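Local coordinates for protein tRNA-splicing ligase RtcB (Thermus thermophilus, PDB 2EPG) that probably joins RNA ends carrying a 2',3'-cyclic phosphate or 3'-phosphate to 5'-hydroxyl ends, using GTP and manganese, at residues T397-V403 / A470-K474; E229-F234 / Y374-P380. One frame throughout, in Å; residues are numbered along the deposited sequence.

Contact 1. Residues T397-V403 / A470-K474; sequences TEKAMEV and AGIGK
The N-cap of helix 398-403 meets the Schellman motif that ends helix 462-470. Thr397 is the capping residue, and its hydroxyl touches the carbonyl of Gly471, the first residue to leave the other helix. Thr397 OG1 donates to Gly471 O at 2.8 Å. The bond lies in the carbonyl plane, with a C=O...donor angle of 146°. The same OG1 accepts from Ala400 N at 3.1 Å, which is the capping bond. The hydroxyl is therefore gripped twice, once as donor and once as acceptor, and its rotation is likely to be fixed. With chi1 at 69°, OG1 can face both Ala400 N and Gly471 O, and CG2 rests near Gly473 N.

Lys399 runs fully extended alongside the turn. CG stands opposite the backbone N (chi1 178°), and the chain carries NZ to Ala470 O at 3.1 Å. The ammonium stands well out of the plane of that carbonyl. On the way, Lys399 CB passes 3.6 Å from Gly471 O. Gly471 has positive phi, where a CB would jam against the preceding carbonyl O.

Further along helix 398-403 the contact is apolar. Ile472 CG2 comes within 3.8 Å of Val403 CG2, and it lies beside the backbone and methyl of Ala400. The CG1-CD1 branch of Ile472 leads away from helix 398-403, and the side chain also packs on Phe37 of strand 34-37. A water accepts from Thr397 N and donates to Ile472 O at 2.7 Å. Ser408 OG also bonds to Ile472 O. Both helix ends carry standard motifs, a threonine N-cap and a Schellman C-cap; here the capping threonine also binds the glycine turn that leads into strand 474-486.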
loop_
_atom_site.group_PDB
_atom_site.type_symbol
_atom_site.label_atom_id
_atom_site.label_comp_id
_atom_site.label_asym_id
_atom_site.label_seq_id
_atom_site.Cartn_x
_atom_site.Cartn_y
_atom_site.Cartn_z
ATOM N N THR A 397 7.044 -3.488 13.867
ATOM C CA THR A 397 7.435 -3.840 15.223
ATOM C C THR A 397 6.821 -5.112 15.729
ATOM O O THR A 397 5.849 -5.621 15.178
ATOM C CB THR A 397 7.036 -2.741 16.209
ATOM O OG1 THR A 397 5.610 -2.720 16.327
ATOM C CG2 THR A 397 7.529 -1.378 15.704
ATOM N N GLU A 398 7.392 -5.606 16.822
ATOM C CA GLU A 398 6.905 -6.827 17.440
ATOM C C GLU A 398 5.556 -6.547 18.055
ATOM O O GLU A 398 4.660 -7.388 17.993
ATOM C CB GLU A 398 7.907 -7.321 18.500
ATOM C CG GLU A 398 9.183 -7.900 17.885
ATOM C CD GLU A 398 10.261 -8.230 18.913
ATOM O OE1 GLU A 398 10.879 -7.285 19.456
ATOM O OE2 GLU A 398 10.488 -9.437 19.178
ATOM N N LYS A 399 5.396 -5.357 18.632
ATOM C CA LYS A 399 4.124 -4.996 19.264
ATOM C C LYS A 399 2.976 -5.041 18.262
ATOM O O LYS A 399 1.862 -5.468 18.594
ATOM C CB LYS A 399 4.192 -3.601 19.885
ATOM C CG LYS A 399 2.869 -3.172 20.497
ATOM C CD LYS A 399 2.991 -1.861 21.251
ATOM C CE LYS A 399 1.729 -1.565 22.016
ATOM N NZ LYS A 399 1.843 -0.277 22.777
ATOM N N ALA A 400 3.251 -4.587 17.043
ATOM C CA ALA A 400 2.257 -4.594 15.971
ATOM C C ALA A 400 1.818 -6.030 15.697
ATOM O O ALA A 400 0.656 -6.274 15.393
ATOM C CB ALA A 400 2.860 -3.969 14.674
HETATM N N MSE A 401 2.741 -6.981 15.795
HETATM C CA MSE A 401 2.382 -8.377 15.561
HETATM C C MSE A 401 1.312 -8.784 16.577
HETATM O O MSE A 401 0.424 -9.577 16.270
HETATM C CB MSE A 401 3.586 -9.318 15.728
HETATM C CG MSE A 401 4.681 -9.209 14.669
HETATM SE SE MSE A 401 4.165 -9.371 12.757
HETATM C CE MSE A 401 3.196 -11.066 12.768
ATOM N N GLU A 402 1.400 -8.239 17.789
ATOM C CA GLU A 402 0.432 -8.568 18.832
ATOM C C GLU A 402 -0.874 -7.772 18.736
ATOM O O GLU A 402 -1.969 -8.338 18.807
ATOM C CB GLU A 402 1.038 -8.297 20.211
ATOM C CG GLU A 402 2.176 -9.229 20.623
ATOM C CD GLU A 402 1.686 -10.586 21.090
ATOM O OE1 GLU A 402 0.447 -10.828 21.056
ATOM O OE2 GLU A 402 2.541 -11.412 21.484
ATOM N N VAL A 403 -0.759 -6.461 18.553
ATOM C CA VAL A 403 -1.942 -5.607 18.571
ATOM C C VAL A 403 -2.607 -5.104 17.307
ATOM O O VAL A 403 -3.685 -4.520 17.397
ATOM C CB VAL A 403 -1.692 -4.360 19.466
ATOM C CG1 VAL A 403 -1.055 -4.810 20.800
ATOM C CG2 VAL A 403 -0.794 -3.344 18.744
ATOM N N ALA A 470 1.964 4.713 19.434
ATOM C CA ALA A 470 1.218 3.500 19.741
ATOM C C ALA A 470 2.129 2.276 19.694
ATOM O O ALA A 470 1.722 1.186 20.064
ATOM C CB ALA A 470 0.037 3.328 18.747
ATOM N N GLY A 471 3.364 2.456 19.235
ATOM C CA GLY A 471 4.299 1.345 19.175
ATOM C C GLY A 471 4.165 0.435 17.958
ATOM O O GLY A 471 4.738 -0.652 17.924
ATOM N N ILE A 472 3.434 0.873 16.939
ATOM C CA ILE A 472 3.258 0.039 15.751
ATOM C C ILE A 472 3.962 0.546 14.497
ATOM O O ILE A 472 3.546 0.240 13.380
ATOM C CB ILE A 472 1.758 -0.162 15.437
ATOM C CG1 ILE A 472 1.059 1.184 15.228
ATOM C CG2 ILE A 472 1.105 -0.906 16.577
ATOM C CD1 ILE A 472 -0.379 1.030 14.666
ATOM N N GLY A 473 5.033 1.312 14.684
ATOM C CA GLY A 473 5.776 1.833 13.557
ATOM C C GLY A 473 6.935 2.709 13.991
ATOM O O GLY A 473 6.744 3.889 14.293
ATOM N N LYS A 474 8.137 2.137 14.015
ATOM C CA LYS A 474 9.309 2.878 14.429
ATOM C C LYS A 474 9.818 3.782 13.301
ATOM O O LYS A 474 10.003 3.324 12.170
ATOM C CB LYS A 474 10.415 1.909 14.837
ATOM C CG LYS A 474 11.740 2.600 15.139
ATOM C CD LYS A 474 12.864 1.597 15.356
ATOM C CE LYS A 474 12.703 0.847 16.655
ATOM N NZ LYS A 474 13.872 -0.051 16.904
HETATM O O HOH W 1 4.465 -2.171 12.754
#

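Contact 2. Residues E229-F234 / Y374-P380; sequences EAALAF and YRRVGQP
Phe234 CG lies anti to its carbonyl carbon (chi1 -70°), which brings the end of the ring up to Tyr374. Tyr374 has its CG likewise anti to the carbonyl carbon (chi1 -51°), and the two rings meet edge to face. The edge of Phe234 points at the Tyr374 face, with centroids 4.9 Å apart and planes at 72°. Phe234 CD1 is 3.5 Å from Tyr374 CD2. Further along the same edge, Phe234 CZ comes 3.3 Å from Gly378 O, which lies in the ring plane. Pro380 CG covers one face in a CH-pi contact, 3.7 Å from the ring centroid. This packing sets helix 228-234 against the loop that leads into strand 380-383. Val393, Ala395 and Val476 of the adjoining strands also touch Phe234. An alanine here would take the edge from the Tyr374 face and the ring from Pro380, and would probably open a gap between helix and loop. Val377 packs beside the ring, against the helix. Its CG2 sits 3.6 Å from Phe234 CE1 and 3.9 Å from Ala233 CB, while CG1 lies beside the Glu229 side chain. Tyr374 OH bonds to Leu334 O, and Tyr374 O accepts from both Val377 N and Gly378 N.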
loop_
_atom_site.group_PDB
_atom_site.type_symbol
_atom_site.label_atom_id
_atom_site.label_comp_id
_atom_site.label_asym_id
_atom_site.label_seq_id
_atom_site.Cartn_x
_atom_site.Cartn_y
_atom_site.Cartn_z
ATOM N N GLU A 229 20.352 2.286 13.469
ATOM C CA GLU A 229 20.449 0.849 13.230
ATOM C C GLU A 229 19.551 0.383 12.078
ATOM O O GLU A 229 19.984 -0.374 11.221
ATOM C CB GLU A 229 20.086 0.060 14.490
ATOM C CG GLU A 229 20.068 -1.441 14.228
ATOM C CD GLU A 229 19.407 -2.247 15.334
ATOM O OE1 GLU A 229 18.262 -1.920 15.729
ATOM O OE2 GLU A 229 20.030 -3.226 15.795
ATOM N N ALA A 230 18.297 0.827 12.062
ATOM C CA ALA A 230 17.382 0.431 10.994
ATOM C C ALA A 230 17.815 1.074 9.676
ATOM O O ALA A 230 17.744 0.451 8.625
ATOM C CB ALA A 230 15.946 0.847 11.347
ATOM N N ALA A 231 18.279 2.315 9.733
ATOM C CA ALA A 231 18.691 2.998 8.517
ATOM C C ALA A 231 19.847 2.252 7.872
ATOM O O ALA A 231 19.841 2.032 6.664
ATOM C CB ALA A 231 19.084 4.459 8.817
ATOM N N LEU A 232 20.827 1.852 8.682
ATOM C CA LEU A 232 21.973 1.097 8.184
ATOM C C LEU A 232 21.491 -0.194 7.539
ATOM O O LEU A 232 21.906 -0.542 6.432
ATOM C CB LEU A 232 22.929 0.735 9.328
ATOM C CG LEU A 232 24.070 -0.193 8.890
ATOM C CD1 LEU A 232 25.035 0.601 7.998
ATOM C CD2 LEU A 232 24.805 -0.762 10.109
ATOM N N ALA A 233 20.622 -0.912 8.247
ATOM C CA ALA A 233 20.082 -2.156 7.738
ATOM C C ALA A 233 19.307 -1.950 6.433
ATOM O O ALA A 233 19.385 -2.785 5.545
ATOM C CB ALA A 233 19.179 -2.809 8.793
ATOM N N PHE A 234 18.564 -0.846 6.317
ATOM C CA PHE A 234 17.782 -0.566 5.100
ATOM C C PHE A 234 18.637 0.099 4.023
ATOM O O PHE A 234 18.150 0.353 2.920
ATOM C CB PHE A 234 16.594 0.383 5.376
ATOM C CG PHE A 234 15.478 -0.225 6.184
ATOM C CD1 PHE A 234 15.462 -1.589 6.488
ATOM C CD2 PHE A 234 14.446 0.584 6.663
ATOM C CE1 PHE A 234 14.447 -2.142 7.264
ATOM C CE2 PHE A 234 13.421 0.049 7.442
ATOM C CZ PHE A 234 13.417 -1.320 7.747
ATOM N N TYR A 374 16.849 -7.341 6.562
ATOM C CA TYR A 374 16.062 -6.463 7.427
ATOM C C TYR A 374 15.453 -7.153 8.635
ATOM O O TYR A 374 14.879 -6.489 9.493
ATOM C CB TYR A 374 14.883 -5.895 6.629
ATOM C CG TYR A 374 15.225 -5.253 5.299
ATOM C CD1 TYR A 374 14.262 -5.170 4.289
ATOM C CD2 TYR A 374 16.466 -4.654 5.080
ATOM C CE1 TYR A 374 14.519 -4.501 3.106
ATOM C CE2 TYR A 374 16.738 -3.978 3.892
ATOM C CZ TYR A 374 15.753 -3.904 2.913
ATOM O OH TYR A 374 15.983 -3.212 1.759
ATOM N N ARG A 375 15.552 -8.476 8.672
ATOM C CA ARG A 375 14.925 -9.271 9.705
ATOM C C ARG A 375 15.201 -8.849 11.142
ATOM O O ARG A 375 14.324 -8.964 11.998
ATOM C CB ARG A 375 15.254 -10.756 9.487
ATOM C CG ARG A 375 14.338 -11.711 10.265
ATOM C CD ARG A 375 14.443 -13.144 9.756
ATOM N NE ARG A 375 14.105 -13.241 8.332
ATOM C CZ ARG A 375 14.547 -14.195 7.511
ATOM N NH1 ARG A 375 14.185 -14.195 6.234
ATOM N NH2 ARG A 375 15.356 -15.146 7.958
ATOM N N ARG A 376 16.400 -8.344 11.413
ATOM C CA ARG A 376 16.717 -7.911 12.766
ATOM C C ARG A 376 16.001 -6.631 13.160
ATOM O O ARG A 376 15.709 -6.429 14.331
ATOM C CB ARG A 376 18.230 -7.688 12.936
ATOM C CG ARG A 376 19.060 -8.953 12.860
ATOM C CD ARG A 376 20.555 -8.659 12.890
ATOM N NE ARG A 376 21.321 -9.873 12.615
ATOM C CZ ARG A 376 22.626 -9.906 12.346
ATOM N NH1 ARG A 376 23.228 -11.071 12.109
ATOM N NH2 ARG A 376 23.330 -8.779 12.310
ATOM N N VAL A 377 15.712 -5.762 12.199
ATOM C CA VAL A 377 15.080 -4.493 12.540
ATOM C C VAL A 377 13.606 -4.363 12.193
ATOM O O VAL A 377 12.949 -3.439 12.659
ATOM C CB VAL A 377 15.830 -3.307 11.887
ATOM C CG1 VAL A 377 17.287 -3.330 12.294
ATOM C CG2 VAL A 377 15.684 -3.372 10.371
ATOM N N GLY A 378 13.087 -5.285 11.389
ATOM C CA GLY A 378 11.687 -5.218 11.000
ATOM C C GLY A 378 11.480 -4.815 9.539
ATOM O O GLY A 378 12.377 -4.274 8.895
ATOM N N GLN A 379 10.285 -5.068 9.024
ATOM C CA GLN A 379 9.939 -4.755 7.644
ATOM C C GLN A 379 9.854 -3.253 7.403
ATOM O O GLN A 379 9.347 -2.511 8.235
ATOM C CB GLN A 379 8.567 -5.362 7.317
ATOM C CG GLN A 379 8.060 -5.114 5.875
ATOM C CD GLN A 379 6.559 -5.190 5.811
ATOM O OE1 GLN A 379 5.964 -6.258 5.987
ATOM N NE2 GLN A 379 5.930 -4.052 5.598
ATOM N N PRO A 380 10.351 -2.782 6.250
ATOM C CA PRO A 380 10.261 -1.342 5.984
ATOM C C PRO A 380 8.772 -0.993 5.772
ATOM O O PRO A 380 8.002 -1.801 5.241
ATOM C CB PRO A 380 11.056 -1.167 4.679
ATOM C CG PRO A 380 12.018 -2.338 4.674
ATOM C CD PRO A 380 11.183 -3.469 5.243
#

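How the contacts relate
Contact 2 and contact 1 lie on the same side of the chain's centre, with centres 15 Å apart. They do not touch; their nearest atoms are about 5 Å apart. Strands 391-395 and 474-486, which pair antiparallel, join them. Lys474 opens strand 474-486, Thr397 comes two residues after the end of strand 391-395, and Phe234 of contact 2 packs on both strands. Lys474 also makes a weak, long ion pair with Asp227, which bonds to Ala230 N. The side chain of His410, the predicted GMP-histidine residue, is about 11 Å from that of Ile472 and about 10 Å from that of Gln379; the His339 side chain is about 9 Å from that of Gln379. Neither contact includes a predicted GMP or manganese ligand.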